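Local coordinates for reticulocyte binding protein (Streptococcus agalactiae COH1, PDB 3FAW) that is a secreted, cell-wall-anchored pullulanase that probably hydrolyses the alpha-1,6-glucosidic branch points of pullulan and related alpha-glucans, at residues A273-F278 / L316-Y321; G286-Q291 / F295-E300; Y342-D347 / A669-D674; Q568-H573 / S619-G624. All coordinates share one frame; numbering follows the deposited sequence.

Contact 1 (A273-F278 / L316-Y321); sequences AHVRDF and LPVLSY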
loop_
_atom_site.group_PDB
_atom_site.type_symbol
_atom_site.label_atom_id
_atom_site.label_comp_id
_atom_site.label_asym_id
_atom_site.label_seq_id
_atom_site.Cartn_x
_atom_site.Cartn_y
_atom_site.Cartn_z
ATOM N N ALA A 273 -9.924 0.274 4.886
ATOM C CA ALA A 273 -10.352 -0.803 5.790
ATOM C C ALA A 273 -9.584 -2.118 5.588
ATOM O O ALA A 273 -9.178 -2.464 4.475
ATOM C CB ALA A 273 -11.852 -1.051 5.627
ATOM N N HIS A 274 -9.394 -2.838 6.691
ATOM C CA HIS A 274 -8.879 -4.207 6.698
ATOM C C HIS A 274 -10.085 -5.165 6.767
ATOM O O HIS A 274 -11.020 -4.940 7.540
ATOM C CB HIS A 274 -7.980 -4.373 7.925
ATOM C CG HIS A 274 -7.196 -5.646 7.961
ATOM N ND1 HIS A 274 -7.751 -6.854 8.329
ATOM C CD2 HIS A 274 -5.885 -5.889 7.733
ATOM C CE1 HIS A 274 -6.819 -7.789 8.300
ATOM N NE2 HIS A 274 -5.677 -7.231 7.942
ATOM N N VAL A 275 -10.064 -6.219 5.950
ATOM C CA VAL A 275 -11.221 -7.119 5.790
ATOM C C VAL A 275 -11.613 -7.842 7.083
ATOM O O VAL A 275 -12.800 -8.066 7.343
ATOM C CB VAL A 275 -10.976 -8.161 4.671
ATOM C CG1 VAL A 275 -12.120 -9.171 4.602
ATOM C CG2 VAL A 275 -10.806 -7.462 3.330
ATOM N N ARG A 276 -10.612 -8.210 7.878
ATOM C CA ARG A 276 -10.835 -8.778 9.208
ATOM C C ARG A 276 -11.458 -7.744 10.153
ATOM O O ARG A 276 -12.529 -7.980 10.722
ATOM C CB ARG A 276 -9.513 -9.286 9.794
ATOM C CG ARG A 276 -9.616 -9.916 11.182
ATOM C CD ARG A 276 -10.361 -11.231 11.133
ATOM N NE ARG A 276 -10.326 -11.930 12.417
ATOM C CZ ARG A 276 -10.765 -13.171 12.621
ATOM N NH1 ARG A 276 -11.280 -13.889 11.627
ATOM N NH2 ARG A 276 -10.683 -13.700 13.831
ATOM N N ASP A 277 -10.778 -6.606 10.305
ATOM C CA ASP A 277 -11.200 -5.541 11.231
ATOM C C ASP A 277 -12.675 -5.189 11.105
ATOM O O ASP A 277 -13.373 -5.016 12.107
ATOM C CB ASP A 277 -10.409 -4.245 10.977
ATOM C CG ASP A 277 -8.926 -4.372 11.288
ATOM O OD1 ASP A 277 -8.478 -5.445 11.747
ATOM O OD2 ASP A 277 -8.207 -3.376 11.055
ATOM N N PHE A 278 -13.132 -5.062 9.864
ATOM C CA PHE A 278 -14.420 -4.450 9.566
ATOM C C PHE A 278 -15.623 -5.279 10.025
ATOM O O PHE A 278 -16.726 -4.743 10.118
ATOM C CB PHE A 278 -14.523 -4.159 8.062
ATOM C CG PHE A 278 -15.599 -3.163 7.691
ATOM C CD1 PHE A 278 -15.675 -1.924 8.316
ATOM C CD2 PHE A 278 -16.515 -3.453 6.683
ATOM C CE1 PHE A 278 -16.651 -1.003 7.965
ATOM C CE2 PHE A 278 -17.492 -2.537 6.324
ATOM C CZ PHE A 278 -17.557 -1.306 6.966
ATOM N N LEU A 316 -6.761 -3.263 2.762
ATOM C CA LEU A 316 -5.416 -3.717 3.111
ATOM C C LEU A 316 -5.114 -5.031 2.373
ATOM O O LEU A 316 -6.043 -5.711 1.928
ATOM C CB LEU A 316 -5.264 -3.862 4.639
ATOM C CG LEU A 316 -4.845 -2.565 5.354
ATOM C CD1 LEU A 316 -6.023 -1.590 5.466
ATOM C CD2 LEU A 316 -4.226 -2.837 6.727
ATOM N N PRO A 317 -3.820 -5.387 2.229
ATOM C CA PRO A 317 -3.397 -6.469 1.335
ATOM C C PRO A 317 -4.244 -7.753 1.357
ATOM O O PRO A 317 -4.229 -8.501 2.336
ATOM C CB PRO A 317 -1.961 -6.749 1.800
ATOM C CG PRO A 317 -1.476 -5.425 2.220
ATOM C CD PRO A 317 -2.658 -4.782 2.906
ATOM N N VAL A 318 -4.978 -7.987 0.270
ATOM C CA VAL A 318 -5.782 -9.197 0.106
ATOM C C VAL A 318 -5.018 -10.288 -0.658
ATOM O O VAL A 318 -5.461 -11.436 -0.708
ATOM C CB VAL A 318 -7.148 -8.905 -0.593
ATOM C CG1 VAL A 318 -7.962 -7.898 0.217
ATOM C CG2 VAL A 318 -6.948 -8.415 -2.019
ATOM N N LEU A 319 -3.879 -9.938 -1.254
ATOM C CA LEU A 319 -3.009 -10.950 -1.875
ATOM C C LEU A 319 -2.297 -11.776 -0.805
ATOM O O LEU A 319 -2.150 -11.331 0.335
ATOM C CB LEU A 319 -2.011 -10.309 -2.836
ATOM C CG LEU A 319 -2.695 -9.766 -4.101
ATOM C CD1 LEU A 319 -1.978 -8.547 -4.616
ATOM C CD2 LEU A 319 -2.807 -10.830 -5.191
ATOM N N SER A 320 -1.869 -12.981 -1.182
ATOM C CA SER A 320 -1.346 -13.948 -0.222
ATOM C C SER A 320 -0.165 -13.394 0.561
ATOM O O SER A 320 0.795 -12.905 -0.023
ATOM C CB SER A 320 -0.917 -15.244 -0.916
ATOM O OG SER A 320 -0.324 -16.139 0.018
ATOM N N TYR A 321 -0.270 -13.464 1.885
ATOM C CA TYR A 321 0.835 -13.118 2.781
ATOM C C TYR A 321 1.258 -14.334 3.599
ATOM O O TYR A 321 0.480 -15.274 3.780
ATOM C CB TYR A 321 0.484 -11.928 3.684
ATOM C CG TYR A 321 -0.834 -12.014 4.432
ATOM C CD1 TYR A 321 -0.906 -12.601 5.699
ATOM C CD2 TYR A 321 -1.998 -11.468 3.895
ATOM C CE1 TYR A 321 -2.108 -12.663 6.399
ATOM C CE2 TYR A 321 -3.208 -11.519 4.594
ATOM C CZ TYR A 321 -3.255 -12.119 5.843
ATOM O OH TYR A 321 -4.442 -12.171 6.539
HETATM O O HOH W 1 -7.709 -6.516 4.303
#
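Leu316 N donates to Ala273 O over 3.1 Å with an N-H...O angle of 160°, a bond that continues the parallel pairing of strands 269-273 and 312-315 to their C-terminal ends, where the CA atoms of His274 and Leu316 come within 5.0 Å. One step further the two chains have parted enough for a water to enter: it accepts from Val275 N at 2.9 Å and donates to Leu316 O at 3.0 Å. The side chains of His274 and Leu316 cross at about a right angle. Methyl CD2 of Leu316 lies at the imidazole edge, near the ring plane, 3.6 Å from His274 CD2, while its other methyl, CD1, rests 3.4 Å from Ala273 O. His274 is turned this way by a first torsion of -170°, which sets CG anti to the backbone N. Its NE2 is hydrogen-bonded to Asn343 O, and its ring stacks on that of Tyr342, so the imidazole is held at a polar edge and over a face as well as against leucine. Further out, Val275 CG2 and Val318 CG1 meet loosely at 4.2 Å. One direct bond and one water bridge thus satisfy four buried backbone atoms where the barrel strands diverge, and the apolar leucine edge together with the bond to Asn343 probably restricts rotation of the histidine ring.

Contact 2 (G286-Q291 / F295-E300); sequences GKLKNQ and FAAFSE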
loop_
_atom_site.group_PDB
_atom_site.type_symbol
_atom_site.label_atom_id
_atom_site.label_comp_id
_atom_site.label_asym_id
_atom_site.label_seq_id
_atom_site.Cartn_x
_atom_site.Cartn_y
_atom_site.Cartn_z
ATOM N N GLY A 286 -24.357 -13.413 15.703
ATOM C CA GLY A 286 -25.801 -13.584 15.584
ATOM C C GLY A 286 -26.448 -12.617 14.604
ATOM O O GLY A 286 -27.586 -12.839 14.186
ATOM N N LYS A 287 -25.739 -11.541 14.250
ATOM C CA LYS A 287 -26.202 -10.610 13.208
ATOM C C LYS A 287 -25.900 -11.297 11.846
ATOM O O LYS A 287 -26.687 -11.140 10.917
ATOM C CB LYS A 287 -25.717 -9.182 13.468
ATOM C CG LYS A 287 -26.003 -8.785 14.939
ATOM C CD LYS A 287 -25.997 -7.291 15.201
ATOM C CE LYS A 287 -26.102 -6.993 16.702
ATOM N NZ LYS A 287 -26.251 -5.538 16.995
ATOM N N LEU A 288 -24.748 -11.964 11.671
ATOM C CA LEU A 288 -23.894 -11.724 10.484
ATOM C C LEU A 288 -24.311 -13.060 9.844
ATOM O O LEU A 288 -24.276 -14.095 10.523
ATOM C CB LEU A 288 -22.391 -11.784 10.765
ATOM C CG LEU A 288 -21.418 -10.755 10.170
ATOM C CD1 LEU A 288 -21.996 -9.354 10.151
ATOM C CD2 LEU A 288 -20.115 -10.789 10.968
ATOM N N LYS A 289 -24.739 -13.061 8.589
ATOM C CA LYS A 289 -25.120 -14.308 7.919
ATOM C C LYS A 289 -23.906 -15.128 7.469
ATOM O O LYS A 289 -23.993 -16.346 7.308
ATOM C CB LYS A 289 -26.037 -14.010 6.728
ATOM C CG LYS A 289 -26.850 -15.202 6.243
ATOM C CD LYS A 289 -27.806 -15.750 7.316
ATOM C CE LYS A 289 -28.049 -17.244 7.135
ATOM N NZ LYS A 289 -28.396 -17.605 5.725
ATOM N N ASN A 290 -22.774 -14.456 7.277
ATOM C CA ASN A 290 -21.552 -15.108 6.828
ATOM C C ASN A 290 -20.495 -15.094 7.920
ATOM O O ASN A 290 -20.665 -14.447 8.953
ATOM C CB ASN A 290 -21.044 -14.427 5.561
ATOM C CG ASN A 290 -22.074 -14.448 4.444
ATOM O OD1 ASN A 290 -22.390 -15.505 3.908
ATOM N ND2 ASN A 290 -22.614 -13.284 4.105
ATOM N N GLN A 291 -19.407 -15.819 7.688
ATOM C CA GLN A 291 -18.358 -15.985 8.687
ATOM C C GLN A 291 -17.592 -14.679 8.887
ATOM O O GLN A 291 -17.305 -13.971 7.924
ATOM C CB GLN A 291 -17.410 -17.102 8.255
ATOM C CG GLN A 291 -16.558 -17.683 9.367
ATOM C CD GLN A 291 -15.935 -19.016 8.977
ATOM O OE1 GLN A 291 -15.830 -19.344 7.790
ATOM N NE2 GLN A 291 -15.518 -19.790 9.976
ATOM N N PHE A 295 -14.602 -11.838 3.019
ATOM C CA PHE A 295 -15.159 -11.023 1.932
ATOM C C PHE A 295 -16.687 -11.017 1.972
ATOM O O PHE A 295 -17.315 -9.977 1.758
ATOM C CB PHE A 295 -14.716 -11.546 0.552
ATOM C CG PHE A 295 -13.226 -11.479 0.305
ATOM C CD1 PHE A 295 -12.524 -10.295 0.489
ATOM C CD2 PHE A 295 -12.533 -12.598 -0.144
ATOM C CE1 PHE A 295 -11.154 -10.233 0.258
ATOM C CE2 PHE A 295 -11.167 -12.540 -0.383
ATOM C CZ PHE A 295 -10.478 -11.352 -0.183
ATOM N N ALA A 296 -17.267 -12.187 2.235
ATOM C CA ALA A 296 -18.720 -12.372 2.267
ATOM C C ALA A 296 -19.397 -11.617 3.418
ATOM O O ALA A 296 -20.524 -11.139 3.267
ATOM C CB ALA A 296 -19.056 -13.861 2.343
ATOM N N ALA A 297 -18.718 -11.519 4.562
ATOM C CA ALA A 297 -19.225 -10.741 5.701
ATOM C C ALA A 297 -19.110 -9.235 5.434
ATOM O O ALA A 297 -20.033 -8.469 5.738
ATOM C CB ALA A 297 -18.473 -11.115 6.982
ATOM N N PHE A 298 -17.976 -8.821 4.869
ATOM C CA PHE A 298 -17.738 -7.411 4.520
ATOM C C PHE A 298 -18.907 -6.825 3.722
ATOM O O PHE A 298 -19.329 -5.696 3.977
ATOM C CB PHE A 298 -16.434 -7.273 3.718
ATOM C CG PHE A 298 -15.839 -5.882 3.731
ATOM C CD1 PHE A 298 -14.652 -5.632 4.413
ATOM C CD2 PHE A 298 -16.449 -4.832 3.045
ATOM C CE1 PHE A 298 -14.084 -4.360 4.419
ATOM C CE2 PHE A 298 -15.889 -3.553 3.051
ATOM C CZ PHE A 298 -14.701 -3.320 3.739
ATOM N N SER A 299 -19.430 -7.591 2.764
ATOM C CA SER A 299 -20.551 -7.136 1.926
ATOM C C SER A 299 -21.819 -6.813 2.727
ATOM O O SER A 299 -22.617 -5.956 2.321
ATOM C CB SER A 299 -20.882 -8.168 0.848
ATOM O OG SER A 299 -21.311 -9.383 1.428
ATOM N N GLU A 300 -21.993 -7.496 3.857
ATOM C CA GLU A 300 -23.143 -7.281 4.740
ATOM C C GLU A 300 -23.111 -5.931 5.469
ATOM O O GLU A 300 -24.092 -5.561 6.118
ATOM C CB GLU A 300 -23.243 -8.406 5.779
ATOM C CG GLU A 300 -23.326 -9.813 5.191
ATOM C CD GLU A 300 -23.597 -10.875 6.247
ATOM O OE1 GLU A 300 -24.661 -10.820 6.906
ATOM O OE2 GLU A 300 -22.750 -11.774 6.414
#
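Polar contacts dominate, and they converge on the carboxylate of Glu300. Lys289 N donates to the syn lone pair of Glu300 OE1, 2.8 Å away and nearly straight at 167°. Glu300 OE2 takes two bonds: Asn290 N reaches it on the syn side at 2.8 Å, whereas Asn290 ND2, also 2.8 Å away, comes from above the carboxylate plane in a bent bond that is tilted from the amide plane as well. Amide and carboxylate planes stand 87° apart. With chi2 at -173° the glutamate extends across to two successive backbone N-H groups.

The apolar contact is a single pair, Leu288 CD2 with Ala297 CB at 4.3 Å. Alanine methyls also make van der Waals contacts with polar groups: Ala296 CB lies 3.7 Å from Asn290 CG, and Ala297 CB 3.2 Å from Gln291 O.

Around the turn between the segments, Thr294 OG1 bonds to both Gln291 O and Ala297 N, consistent with an N-cap at the start of helix 295-298. The loop folds back on this helix within the first beta-alpha connection of the TIM barrel, on its outer surface.

Contact 3 (Y342-D347 / A669-D674); sequences YNWGYD and AINHFD. With CA (calcium ion), chain D.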
loop_
_atom_site.group_PDB
_atom_site.type_symbol
_atom_site.label_atom_id
_atom_site.label_comp_id
_atom_site.label_asym_id
_atom_site.label_seq_id
_atom_site.Cartn_x
_atom_site.Cartn_y
_atom_site.Cartn_z
ATOM N N TYR A 342 -3.662 -12.771 13.573
ATOM C CA TYR A 342 -3.897 -11.516 12.866
ATOM C C TYR A 342 -2.670 -11.030 12.095
ATOM O O TYR A 342 -1.543 -11.158 12.565
ATOM C CB TYR A 342 -4.305 -10.429 13.864
ATOM C CG TYR A 342 -4.697 -9.142 13.194
ATOM C CD1 TYR A 342 -5.997 -8.937 12.765
ATOM C CD2 TYR A 342 -3.759 -8.139 12.960
ATOM C CE1 TYR A 342 -6.362 -7.769 12.142
ATOM C CE2 TYR A 342 -4.117 -6.962 12.331
ATOM C CZ TYR A 342 -5.422 -6.784 11.925
ATOM O OH TYR A 342 -5.796 -5.622 11.297
ATOM N N ASN A 343 -2.905 -10.454 10.920
ATOM C CA ASN A 343 -1.834 -9.889 10.099
ATOM C C ASN A 343 -2.429 -8.849 9.161
ATOM O O ASN A 343 -3.426 -9.131 8.502
ATOM C CB ASN A 343 -1.158 -11.010 9.299
ATOM C CG ASN A 343 0.192 -10.610 8.718
ATOM O OD1 ASN A 343 0.482 -9.431 8.500
ATOM N ND2 ASN A 343 1.028 -11.608 8.456
ATOM N N TRP A 344 -1.832 -7.654 9.110
ATOM C CA TRP A 344 -2.252 -6.628 8.144
ATOM C C TRP A 344 -2.088 -7.143 6.720
ATOM O O TRP A 344 -2.938 -6.891 5.867
ATOM C CB TRP A 344 -1.451 -5.324 8.286
ATOM C CG TRP A 344 -1.892 -4.400 9.381
ATOM C CD1 TRP A 344 -3.115 -4.362 9.993
ATOM C CD2 TRP A 344 -1.120 -3.340 9.964
ATOM N NE1 TRP A 344 -3.138 -3.367 10.938
ATOM C CE2 TRP A 344 -1.928 -2.725 10.943
ATOM C CE3 TRP A 344 0.184 -2.864 9.766
ATOM C CZ2 TRP A 344 -1.481 -1.652 11.717
ATOM C CZ3 TRP A 344 0.631 -1.799 10.542
ATOM C CH2 TRP A 344 -0.201 -1.207 11.506
ATOM N N GLY A 345 -0.978 -7.838 6.474
ATOM C CA GLY A 345 -0.705 -8.456 5.179
ATOM C C GLY A 345 0.524 -7.950 4.442
ATOM O O GLY A 345 0.675 -8.216 3.248
ATOM N N TYR A 346 1.425 -7.262 5.146
ATOM C CA TYR A 346 2.631 -6.704 4.525
ATOM C C TYR A 346 3.813 -7.677 4.604
ATOM O O TYR A 346 4.953 -7.269 4.820
ATOM C CB TYR A 346 2.966 -5.337 5.142
ATOM C CG TYR A 346 1.855 -4.337 4.926
ATOM C CD1 TYR A 346 1.653 -3.756 3.677
ATOM C CD2 TYR A 346 0.980 -4.001 5.955
ATOM C CE1 TYR A 346 0.623 -2.855 3.465
ATOM C CE2 TYR A 346 -0.056 -3.099 5.750
ATOM C CZ TYR A 346 -0.226 -2.531 4.506
ATOM O OH TYR A 346 -1.254 -1.645 4.304
ATOM N N ASP A 347 3.517 -8.965 4.397
ATOM C CA ASP A 347 4.519 -10.027 4.281
ATOM C C ASP A 347 4.226 -10.836 3.008
ATOM O O ASP A 347 3.801 -11.992 3.085
ATOM C CB ASP A 347 4.462 -10.938 5.510
ATOM C CG ASP A 347 4.574 -10.171 6.815
ATOM O OD1 ASP A 347 5.532 -9.387 6.964
ATOM O OD2 ASP A 347 3.705 -10.356 7.692
ATOM N N ALA A 669 -9.360 -7.967 19.545
ATOM C CA ALA A 669 -9.786 -7.049 20.613
ATOM C C ALA A 669 -9.271 -5.625 20.363
ATOM O O ALA A 669 -9.998 -4.648 20.557
ATOM C CB ALA A 669 -9.302 -7.554 21.963
ATOM N N ILE A 670 -8.014 -5.523 19.932
ATOM C CA ILE A 670 -7.407 -4.243 19.575
ATOM C C ILE A 670 -7.906 -3.731 18.224
ATOM O O ILE A 670 -8.237 -2.555 18.090
ATOM C CB ILE A 670 -5.859 -4.354 19.511
ATOM C CG1 ILE A 670 -5.269 -4.475 20.919
ATOM C CG2 ILE A 670 -5.257 -3.150 18.783
ATOM C CD1 ILE A 670 -5.327 -3.183 21.723
ATOM N N ASN A 671 -7.965 -4.625 17.237
ATOM C CA ASN A 671 -8.098 -4.234 15.828
ATOM C C ASN A 671 -9.519 -4.129 15.263
ATOM O O ASN A 671 -9.695 -3.623 14.153
ATOM C CB ASN A 671 -7.279 -5.192 14.945
ATOM C CG ASN A 671 -5.809 -4.825 14.887
ATOM O OD1 ASN A 671 -5.527 -3.561 14.608
ATOM N ND2 ASN A 671 -4.938 -5.671 15.088
ATOM N N HIS A 672 -10.526 -4.590 16.002
ATOM C CA HIS A 672 -11.889 -4.635 15.462
ATOM C C HIS A 672 -12.515 -3.245 15.298
ATOM O O HIS A 672 -12.253 -2.330 16.080
ATOM C CB HIS A 672 -12.806 -5.550 16.301
ATOM C CG HIS A 672 -13.215 -4.976 17.624
ATOM N ND1 HIS A 672 -14.399 -4.295 17.804
ATOM C CD2 HIS A 672 -12.608 -4.999 18.835
ATOM C CE1 HIS A 672 -14.497 -3.911 19.066
ATOM N NE2 HIS A 672 -13.424 -4.327 19.713
ATOM N N PHE A 673 -13.333 -3.106 14.258
ATOM C CA PHE A 673 -14.179 -1.938 14.085
ATOM C C PHE A 673 -15.285 -2.046 15.140
ATOM O O PHE A 673 -15.956 -3.072 15.236
ATOM C CB PHE A 673 -14.756 -1.924 12.663
ATOM C CG PHE A 673 -15.527 -0.676 12.309
ATOM C CD1 PHE A 673 -14.885 0.420 11.748
ATOM C CD2 PHE A 673 -16.901 -0.615 12.501
ATOM C CE1 PHE A 673 -15.601 1.565 11.401
ATOM C CE2 PHE A 673 -17.625 0.526 12.159
ATOM C CZ PHE A 673 -16.975 1.616 11.613
ATOM N N ASP A 674 -15.439 -0.994 15.944
ATOM C CA ASP A 674 -16.440 -0.940 17.014
ATOM C C ASP A 674 -17.776 -0.466 16.445
ATOM O O ASP A 674 -17.985 0.734 16.262
ATOM C CB ASP A 674 -15.956 0.008 18.116
ATOM C CG ASP A 674 -16.830 -0.024 19.366
ATOM O OD1 ASP A 674 -18.019 -0.422 19.301
ATOM O OD2 ASP A 674 -16.310 0.372 20.426
HETATM CA CA CA D . 0.526 -12.020 13.161
HETATM O O HOH W 2 -5.930 -2.459 12.089
HETATM O O HOH W 3 -0.223 -13.726 11.544
HETATM O O HOH W 4 1.774 -14.065 14.414
HETATM O O HOH W 5 2.624 -12.481 11.772
HETATM O O HOH W 6 0.960 -9.826 12.253
#
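Asn671 OD1 is gripped by a water that donates to it at 2.8 Å and by a hydrogen bond with Ser663 OG. The same water accepts from Trp344 NE1 at 3.2 Å and donates to Tyr342 OH over a longer 3.3 Å, so it joins three side chains from both segments. The phenol oxygen has a further partner in Asp277 OD1.

The direct contact is a flat one. The amide of Asn671 lies over one face of the Tyr342 ring, the planes only 17° apart; ND2 sits toward the rim, 3.2 Å from CE2. Such near-parallel planes mean that the amide is laid along the ring, without its N-H bonds directed into the pi cloud. Asn671 CB adds an off-centre CH-pi contact, 4.3 Å from the ring centroid. With chi1 at -174° the Tyr342 ring swings away from its own N and out to the asparagine, while its carbonyl serves a metal: Tyr342 O binds calcium at 2.3 Å, with four waters, Asn340 O and Asp665 OD1 making up the seven ligands. Asn343 OD1 then accepts from Gly345 N at 3.0 Å, an Asx turn just after this ligand. One tyrosine therefore couples the calcium site, through its backbone, to a buried amide and water network that ties the loop after strand 312-315 to the end of helix 668-671.

Contact 4 (Q568-H573 / S619-G624); sequences QYIAAH and SGQEYG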
loop_
_atom_site.group_PDB
_atom_site.type_symbol
_atom_site.label_atom_id
_atom_site.label_comp_id
_atom_site.label_asym_id
_atom_site.label_seq_id
_atom_site.Cartn_x
_atom_site.Cartn_y
_atom_site.Cartn_z
ATOM N N GLN A 568 -4.611 13.891 0.868
ATOM C CA GLN A 568 -4.750 14.571 2.165
ATOM C C GLN A 568 -5.238 13.596 3.232
ATOM O O GLN A 568 -6.289 12.968 3.076
ATOM C CB GLN A 568 -5.749 15.731 2.070
ATOM C CG GLN A 568 -5.479 16.753 0.960
ATOM C CD GLN A 568 -4.381 17.750 1.303
ATOM O OE1 GLN A 568 -3.461 17.450 2.060
ATOM N NE2 GLN A 568 -4.470 18.944 0.729
ATOM N N TYR A 569 -4.477 13.474 4.318
ATOM C CA TYR A 569 -4.856 12.590 5.415
ATOM C C TYR A 569 -4.279 13.030 6.755
ATOM O O TYR A 569 -3.284 13.768 6.814
ATOM C CB TYR A 569 -4.445 11.145 5.113
ATOM C CG TYR A 569 -3.008 10.758 5.437
ATOM C CD1 TYR A 569 -1.929 11.541 5.028
ATOM C CD2 TYR A 569 -2.734 9.575 6.113
ATOM C CE1 TYR A 569 -0.613 11.160 5.309
ATOM C CE2 TYR A 569 -1.435 9.186 6.394
ATOM C CZ TYR A 569 -0.376 9.977 5.989
ATOM O OH TYR A 569 0.913 9.576 6.274
ATOM N N ILE A 570 -4.923 12.573 7.822
ATOM C CA ILE A 570 -4.409 12.753 9.183
ATOM C C ILE A 570 -4.323 11.437 9.973
ATOM O O ILE A 570 -3.769 11.410 11.071
ATOM C CB ILE A 570 -5.216 13.813 9.970
ATOM C CG1 ILE A 570 -6.724 13.518 9.927
ATOM C CG2 ILE A 570 -4.911 15.205 9.425
ATOM C CD1 ILE A 570 -7.567 14.469 10.761
ATOM N N ALA A 571 -4.844 10.348 9.411
ATOM C CA ALA A 571 -4.716 9.024 10.033
ATOM C C ALA A 571 -4.792 7.903 9.001
ATOM O O ALA A 571 -5.262 8.099 7.879
ATOM C CB ALA A 571 -5.777 8.832 11.085
ATOM N N ALA A 572 -4.324 6.729 9.407
ATOM C CA ALA A 572 -4.343 5.526 8.578
ATOM C C ALA A 572 -4.155 4.318 9.488
ATOM O O ALA A 572 -4.101 4.467 10.704
ATOM C CB ALA A 572 -3.250 5.582 7.533
ATOM N N HIS A 573 -4.052 3.129 8.899
ATOM C CA HIS A 573 -3.846 1.904 9.675
ATOM C C HIS A 573 -2.557 1.957 10.504
ATOM O O HIS A 573 -2.497 1.380 11.586
ATOM C CB HIS A 573 -3.845 0.675 8.761
ATOM C CG HIS A 573 -2.607 0.546 7.927
ATOM N ND1 HIS A 573 -2.509 1.064 6.653
ATOM C CD2 HIS A 573 -1.407 -0.022 8.197
ATOM C CE1 HIS A 573 -1.305 0.814 6.173
ATOM N NE2 HIS A 573 -0.616 0.156 7.088
ATOM N N SER A 619 -10.519 3.937 8.233
ATOM C CA SER A 619 -11.708 3.291 8.786
ATOM C C SER A 619 -11.732 3.470 10.297
ATOM O O SER A 619 -10.777 3.106 10.986
ATOM C CB SER A 619 -11.757 1.805 8.432
ATOM O OG SER A 619 -12.892 1.177 8.993
ATOM N N GLY A 620 -12.818 4.054 10.796
ATOM C CA GLY A 620 -12.960 4.357 12.214
ATOM C C GLY A 620 -12.653 5.804 12.564
ATOM O O GLY A 620 -12.991 6.268 13.656
ATOM N N GLN A 621 -11.999 6.514 11.645
ATOM C CA GLN A 621 -11.726 7.942 11.818
ATOM C C GLN A 621 -13.036 8.725 11.919
ATOM O O GLN A 621 -13.088 9.773 12.561
ATOM C CB GLN A 621 -10.871 8.463 10.655
ATOM C CG GLN A 621 -10.322 9.883 10.820
ATOM C CD GLN A 621 -9.505 10.327 9.614
ATOM O OE1 GLN A 621 -8.790 9.530 9.005
ATOM N NE2 GLN A 621 -9.615 11.606 9.257
ATOM N N GLU A 622 -14.087 8.205 11.287
ATOM C CA GLU A 622 -15.411 8.831 11.327
ATOM C C GLU A 622 -16.087 8.804 12.706
ATOM O O GLU A 622 -16.900 9.673 12.986
ATOM C CB GLU A 622 -16.350 8.230 10.261
ATOM C CG GLU A 622 -16.896 6.823 10.547
ATOM C CD GLU A 622 -15.999 5.703 10.037
ATOM O OE1 GLU A 622 -14.759 5.892 9.958
ATOM O OE2 GLU A 622 -16.541 4.621 9.722
ATOM N N TYR A 623 -15.761 7.824 13.554
ATOM C CA TYR A 623 -16.389 7.718 14.881
ATOM C C TYR A 623 -15.436 7.911 16.067
ATOM O O TYR A 623 -15.896 8.068 17.193
ATOM C CB TYR A 623 -17.185 6.396 15.024
ATOM C CG TYR A 623 -16.366 5.142 15.285
ATOM C CD1 TYR A 623 -15.936 4.815 16.569
ATOM C CD2 TYR A 623 -16.047 4.266 14.251
ATOM C CE1 TYR A 623 -15.197 3.669 16.811
ATOM C CE2 TYR A 623 -15.306 3.112 14.487
ATOM C CZ TYR A 623 -14.881 2.821 15.762
ATOM O OH TYR A 623 -14.142 1.677 15.986
ATOM N N GLY A 624 -14.127 7.906 15.827
ATOM C CA GLY A 624 -13.144 8.055 16.910
ATOM C C GLY A 624 -12.603 6.726 17.414
ATOM O O GLY A 624 -12.494 6.496 18.623
HETATM O O HOH W 7 -7.343 11.242 7.190
#
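Gln621 and Ile570 cross at about a right angle, the glutamine reaching over from the loop after strand 614-618 with its amide end against the isoleucine. Its first two torsions, -171° and -179°, make an extended arm that delivers the amide to the loop after strand 566-568. There the two amide atoms part company: NE2 lies 3.5 Å from Ile570 CG1 and OE1 lies 3.7 Å from Ala571 CB. Ile570 presents CG1 because a chi1 of 52° places that branch between its backbone N and carbonyl carbon, and CD1 follows to 3.8 Å from Gln621 NE2.

A water supplies the polar link, accepting from Ile570 N at 2.8 Å and donating to Gln621 OE1 at 2.9 Å. The amide has direct partners too, OE1 taking His618 N and NE2 giving to Asn605 OD1, so both of its ends are satisfied although buried. Leu578 of helix 578-586 touches Ile570, Ala571 and Gln621 alike.

On the glutamine's own loop, Gly620 O accepts from Gly624 N at 2.9 Å and from Tyr623 N, closing a compact turn. Neighbouring loops bridged in this way after the seventh and eighth strands belong to the C-terminal mouth of the TIM barrel, which in glycoside hydrolases of this family houses the active site.

Overall arrangement
Contacts 1, 3 and 4 all involve loops that follow barrel strands, and they touch one another at the C-terminal side of the barrel, where enzymes of this family carry the active site. Contact 1 meets contact 3 through Asp277, whose O lies 2.9 Å from Phe673 N; their centres are 8 Å apart. Contact 4 joins contact 3 where Tyr623 OH stands 3.0 Å from Asp674 N, and reaches contact 1 where Leu316 CD2 packs 3.9 Å from His573 CG. Contact 2 sits on the outside, nested in the chain loop closed by contact 1, which it touches where Phe278 CD2 lies 3.4 Å from Phe298 CE1. The calcium bound at contact 3 lies about 9 Å from the side chain of His274.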